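Local coordinates for fibronectin type III domain-containing protein (Simiduia agarivorans, PDB 6P2K) that probably hydrolyses xyloglucan or a related beta-glucan, as a glycoside hydrolase family 74 enzyme built from seven-bladed beta-propellers, at residues A3-P8 / W767-S772. Sequence-based numbering, arbitrary orientation.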
loop_
_atom_site.group_PDB
_atom_site.type_symbol
_atom_site.label_atom_id
_atom_site.label_comp_id
_atom_site.label_asym_id
_atom_site.label_seq_id
_atom_site.Cartn_x
_atom_site.Cartn_y
_atom_site.Cartn_z
ATOM N N ALA B 3 34.126 -38.964 10.736
ATOM C CA ALA B 3 33.325 -37.895 10.160
ATOM C C ALA B 3 31.910 -38.399 9.913
ATOM O O ALA B 3 31.605 -39.581 10.090
ATOM C CB ALA B 3 33.941 -37.370 8.857
ATOM N N THR B 4 31.044 -37.481 9.492
ATOM C CA THR B 4 29.650 -37.781 9.205
ATOM C C THR B 4 29.400 -37.757 7.703
ATOM O O THR B 4 30.029 -36.996 6.962
ATOM C CB THR B 4 28.714 -36.782 9.892
ATOM O OG1 THR B 4 28.666 -35.571 9.126
ATOM C CG2 THR B 4 29.200 -36.470 11.299
ATOM N N VAL B 5 28.472 -38.604 7.262
ATOM C CA VAL B 5 28.058 -38.673 5.861
ATOM C C VAL B 5 26.629 -38.171 5.688
ATOM O O VAL B 5 26.383 -37.209 4.958
ATOM C CB VAL B 5 28.221 -40.102 5.300
ATOM C CG1 VAL B 5 28.171 -40.079 3.781
ATOM C CG2 VAL B 5 29.524 -40.715 5.790
ATOM N N TRP B 6 25.670 -38.814 6.349
ATOM C CA TRP B 6 24.286 -38.367 6.305
ATOM C C TRP B 6 24.103 -37.158 7.214
ATOM O O TRP B 6 24.566 -37.154 8.359
ATOM C CB TRP B 6 23.348 -39.498 6.715
ATOM C CG TRP B 6 23.146 -40.508 5.627
ATOM C CD1 TRP B 6 23.851 -41.659 5.435
ATOM C CD2 TRP B 6 22.174 -40.451 4.578
ATOM N NE1 TRP B 6 23.377 -42.324 4.330
ATOM C CE2 TRP B 6 22.347 -41.602 3.786
ATOM C CE3 TRP B 6 21.172 -39.538 4.231
ATOM C CZ2 TRP B 6 21.554 -41.865 2.672
ATOM C CZ3 TRP B 6 20.390 -39.801 3.122
ATOM C CH2 TRP B 6 20.585 -40.954 2.357
ATOM N N GLN B 7 23.424 -36.137 6.701
ATOM C CA GLN B 7 23.315 -34.847 7.365
ATOM C C GLN B 7 21.868 -34.600 7.760
ATOM O O GLN B 7 21.000 -34.513 6.874
ATOM C CB GLN B 7 23.817 -33.738 6.440
ATOM C CG GLN B 7 23.821 -32.348 7.049
ATOM C CD GLN B 7 24.628 -31.364 6.216
ATOM O OE1 GLN B 7 24.835 -31.571 5.017
ATOM N NE2 GLN B 7 25.091 -30.292 6.849
ATOM N N PRO B 8 21.556 -34.483 9.049
ATOM C CA PRO B 8 20.171 -34.242 9.460
ATOM C C PRO B 8 19.764 -32.791 9.258
ATOM O O PRO B 8 20.561 -31.865 9.425
ATOM C CB PRO B 8 20.178 -34.604 10.948
ATOM C CG PRO B 8 21.568 -34.293 11.391
ATOM C CD PRO B 8 22.467 -34.590 10.203
ATOM N N TRP B 767 16.876 -36.242 6.179
ATOM C CA TRP B 767 18.321 -36.377 6.076
ATOM C C TRP B 767 18.732 -36.172 4.626
ATOM O O TRP B 767 17.959 -36.450 3.705
ATOM C CB TRP B 767 18.798 -37.758 6.553
ATOM C CG TRP B 767 18.445 -38.061 7.971
ATOM C CD1 TRP B 767 17.213 -38.377 8.462
ATOM C CD2 TRP B 767 19.340 -38.081 9.088
ATOM N NE1 TRP B 767 17.284 -38.588 9.817
ATOM C CE2 TRP B 767 18.580 -38.413 10.225
ATOM C CE3 TRP B 767 20.712 -37.848 9.236
ATOM C CZ2 TRP B 767 19.146 -38.522 11.495
ATOM C CZ3 TRP B 767 21.271 -37.955 10.494
ATOM C CH2 TRP B 767 20.489 -38.291 11.608
ATOM N N ARG B 768 19.962 -35.698 4.426
ATOM C CA ARG B 768 20.499 -35.531 3.086
ATOM C C ARG B 768 21.930 -36.046 3.021
ATOM O O ARG B 768 22.667 -36.038 4.013
ATOM C CB ARG B 768 20.437 -34.069 2.622
ATOM C CG ARG B 768 21.600 -33.209 3.061
ATOM C CD ARG B 768 21.567 -31.863 2.362
ATOM N NE ARG B 768 22.756 -31.077 2.662
ATOM C CZ ARG B 768 23.014 -29.881 2.143
ATOM N NH1 ARG B 768 22.161 -29.324 1.293
ATOM N NH2 ARG B 768 24.129 -29.243 2.474
ATOM N N ARG B 769 22.311 -36.497 1.830
ATOM C CA ARG B 769 23.611 -37.101 1.586
ATOM C C ARG B 769 24.164 -36.576 0.273
ATOM O O ARG B 769 23.427 -36.436 -0.707
ATOM C CB ARG B 769 23.510 -38.635 1.537
ATOM C CG ARG B 769 24.848 -39.350 1.427
ATOM C CD ARG B 769 24.673 -40.822 1.102
ATOM N NE ARG B 769 25.919 -41.568 1.255
ATOM C CZ ARG B 769 26.860 -41.647 0.320
ATOM N NH1 ARG B 769 26.698 -41.023 -0.838
ATOM N NH2 ARG B 769 27.962 -42.347 0.542
ATOM N N SER B 770 25.460 -36.278 0.263
ATOM C CA SER B 770 26.135 -35.906 -0.972
ATOM C C SER B 770 26.279 -37.126 -1.873
ATOM O O SER B 770 26.556 -38.233 -1.405
ATOM C CB SER B 770 27.507 -35.310 -0.664
ATOM O OG SER B 770 27.910 -34.415 -1.682
ATOM N N ILE B 771 26.078 -36.923 -3.172
ATOM C CA ILE B 771 26.115 -37.996 -4.163
ATOM C C ILE B 771 27.199 -37.662 -5.179
ATOM O O ILE B 771 27.130 -36.622 -5.846
ATOM C CB ILE B 771 24.756 -38.181 -4.857
ATOM C CG1 ILE B 771 23.671 -38.540 -3.834
ATOM C CG2 ILE B 771 24.853 -39.242 -5.943
ATOM C CD1 ILE B 771 23.852 -39.893 -3.191
ATOM N N SER B 772 28.187 -38.538 -5.304
ATOM C CA SER B 772 29.321 -38.298 -6.184
ATOM C C SER B 772 29.146 -39.027 -7.512
ATOM O O SER B 772 28.432 -40.029 -7.613
ATOM C CB SER B 772 30.629 -38.730 -5.516
ATOM O OG SER B 772 30.562 -40.074 -5.075
HETATM O O HOH W 1 27.019 -36.317 2.701
#
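Trp6 lies with one face of its indole against the aliphatic part of Arg769, and this packing forms the tight side of the contact. Arg769 CB sits almost on the normal of the Trp6 six-membered ring, 3.5 Å from its centroid, a CH-pi contact. With CG anti to the backbone N (chi1 -174°) and an extended chain beyond, Arg769 runs on over the indole, its CD 3.6 Å from Trp6 CE2. The ring is pinned by its NE1, which bonds to the carbonyl of Ile734, while Leu757 and Ser759 of strand 754-761 also touch it; Arg769 NH2 ends in a salt bridge with Asp736. An alanine in place of Trp6 would probably open a gap beneath Arg769 and leave the Ile734 carbonyl without its indole donor.

The backbones are joined through Gln7 and Arg768, an antiparallel hydrogen-bonded pair: Gln7 N reaches Arg768 O at 2.8 Å, and Arg768 N returns a bond to Gln7 O. Their side chains run side by side as a polar flank, Arg768 NE donating to Gln7 OE1 at 3.2 Å, with the oxygen near the guanidinium plane but NE well above the amide plane. Arg768 NH1 makes a salt bridge with Asp751 and a hydrogen bond with Tyr758.

The looser, solvent-facing parts lie at Val5 and Pro8. A water links Val5 O to Ser770 N where direct pairing has ended; exposed Pro8, in a non-hydrogen-bonded pair, rests CB over a face of Trp767, 3.6 Å from the six-membered ring centroid.

Strand 7-8 is the outer strand of a four-stranded antiparallel sheet whose other strands are 765-770, 754-761 and 745-751. Two backbone bonds set its register and the buried Trp6 indole anchors it, consistent with the Velcro-type closure of a beta-propeller.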